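Local coordinates for protein chitooligosaccharide oxidase (Gibberella zeae, PDB 6Y0R) that oxidises the C1 hydroxyl of chitooligosaccharides to the lactone with a bicovalently bound FAD, passing the electrons to molecular oxygen to give hydrogen peroxide, at residues K146-A150 / Q225-E231. Sequence-based numbering, arbitrary orientation.
Sequences KRALA and QTFAAPE
Residues 146-150 follow helix 134-145 and pair with the end of strand 218-228. End-to-end directions differ by 116°, so the antiparallel pairing is local. Lys146, first past the helix, takes left-handed phi/psi (53/47); Arg147 to Leu149 are extended. Ala148 and Phe227 form the hydrogen-bonded pair: Ala148 N gives to Phe227 O (2.9 Å) and Phe227 N to Ala148 O (3.0 Å). Arg147 and Ala228 form the non-hydrogen-bonded pair, CA to CA 4.6 Å. Ala229 N donates a hydrogen bond to Lys146 O (3.0 Å). Arg147 CA lies 3.3 Å from Phe227 O, a CA-H...O contact.

Arg147 (chi1 to chi3 all m) curls back over the other strand. Its NE donates to Thr226 OG1 (2.8 Å) and its NH2 to Thr226 O (3.0 Å). Thr226 OG1 in turn donates to Gly124 O, and Gln225 NE2 is a second donor to Thr226 O at 3.1 Å. Lys146, all t, extends to a salt bridge from NZ to Glu231 OE1 (2.7 Å).

Phe227 (chi1 p) shares its sheet face with Ala148. Its CE1 meets Ala148 CB at 3.6 Å, its CE2 meets Ala150 CB at 4.1 Å, and its ring stacks with His175. Ala148 and Ala229 touch at CB (3.9 Å) and both meet Trp312.

Strand 147-148 thus adds to strand 218-228, which also pairs with 125-128 and 182-188, in the PCMH-type FAD-binding region. The Ala150 side chain lies about 10 Å from FAD. The backbone groups facing across the ladder satisfy one another, and Thr226 meets the Arg147 charge with neutral oxygens.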
# COMPACT_ATOMS: atom_id res chain seq x y z
N LYS A 146 3.46 14.04 19.64
CA LYS A 146 3.17 12.66 20.10
C LYS A 146 1.83 12.21 19.46
O LYS A 146 0.91 11.74 20.16
CB LYS A 146 3.14 12.65 21.62
CG LYS A 146 3.32 11.29 22.21
CD LYS A 146 3.38 11.29 23.72
CE LYS A 146 3.75 9.93 24.26
NZ LYS A 146 3.54 9.85 25.73
N ARG A 147 1.74 12.45 18.16
CA ARG A 147 0.58 12.07 17.34
C ARG A 147 1.05 11.01 16.32
O ARG A 147 2.25 10.80 16.16
CB ARG A 147 -0.05 13.28 16.65
CG ARG A 147 -0.41 14.42 17.61
CD ARG A 147 -1.44 13.98 18.60
NE ARG A 147 -2.76 13.73 18.05
CZ ARG A 147 -3.83 13.54 18.78
NH1 ARG A 147 -3.76 13.57 20.10
NH2 ARG A 147 -5.00 13.32 18.20
N ALA A 148 0.08 10.37 15.68
CA ALA A 148 0.35 9.25 14.75
C ALA A 148 -0.79 9.15 13.74
O ALA A 148 -1.88 9.68 13.97
CB ALA A 148 0.51 7.97 15.53
N LEU A 149 -0.45 8.49 12.63
CA LEU A 149 -1.41 8.00 11.62
C LEU A 149 -1.28 6.49 11.50
O LEU A 149 -0.28 5.89 11.97
CB LEU A 149 -1.14 8.67 10.28
CG LEU A 149 -1.41 10.17 10.25
CD1 LEU A 149 -1.00 10.69 8.90
CD2 LEU A 149 -2.86 10.46 10.57
N ALA A 150 -2.33 5.90 10.92
CA ALA A 150 -2.38 4.44 10.73
C ALA A 150 -1.78 4.15 9.36
O ALA A 150 -2.43 4.29 8.41
CB ALA A 150 -3.78 3.93 10.84
N GLN A 225 -6.98 13.61 10.40
CA GLN A 225 -7.20 13.68 11.86
C GLN A 225 -6.26 12.65 12.50
O GLN A 225 -6.54 11.43 12.39
CB GLN A 225 -8.65 13.41 12.24
CG GLN A 225 -8.89 13.48 13.75
CD GLN A 225 -8.44 14.80 14.35
OE1 GLN A 225 -8.81 15.86 13.88
NE2 GLN A 225 -7.59 14.74 15.38
N THR A 226 -5.16 13.11 13.09
CA THR A 226 -4.23 12.20 13.79
C THR A 226 -4.90 11.60 15.04
O THR A 226 -5.88 12.16 15.56
CB THR A 226 -2.91 12.89 14.16
OG1 THR A 226 -3.20 13.77 15.26
CG2 THR A 226 -2.26 13.60 12.99
N PHE A 227 -4.30 10.53 15.56
CA PHE A 227 -4.65 9.97 16.89
C PHE A 227 -3.42 10.12 17.80
O PHE A 227 -2.29 10.38 17.31
CB PHE A 227 -5.16 8.53 16.84
CG PHE A 227 -4.26 7.56 16.12
CD1 PHE A 227 -3.25 6.89 16.79
CD2 PHE A 227 -4.46 7.31 14.77
CE1 PHE A 227 -2.43 5.99 16.11
CE2 PHE A 227 -3.63 6.42 14.10
CZ PHE A 227 -2.62 5.76 14.77
N ALA A 228 -3.65 10.07 19.09
CA ALA A 228 -2.54 10.11 20.07
C ALA A 228 -1.65 8.88 19.84
O ALA A 228 -2.16 7.76 19.86
CB ALA A 228 -3.12 10.16 21.46
N ALA A 229 -0.36 9.08 19.68
CA ALA A 229 0.65 8.00 19.49
C ALA A 229 0.73 7.23 20.79
O ALA A 229 0.97 7.82 21.86
CB ALA A 229 1.96 8.61 19.10
N PRO A 230 0.50 5.89 20.76
CA PRO A 230 0.52 5.10 21.97
C PRO A 230 1.83 5.23 22.76
O PRO A 230 2.93 5.16 22.17
CB PRO A 230 0.35 3.66 21.51
CG PRO A 230 -0.30 3.77 20.14
CD PRO A 230 0.08 5.11 19.58
N GLU A 231 1.69 5.43 24.06
CA GLU A 231 2.83 5.36 25.01
C GLU A 231 3.29 3.90 25.17
O GLU A 231 4.47 3.64 25.35
CB GLU A 231 2.37 5.97 26.34
CG GLU A 231 3.40 5.86 27.45
CD GLU A 231 4.69 6.65 27.27
OE1 GLU A 231 4.76 7.51 26.36
OE2 GLU A 231 5.64 6.36 28.02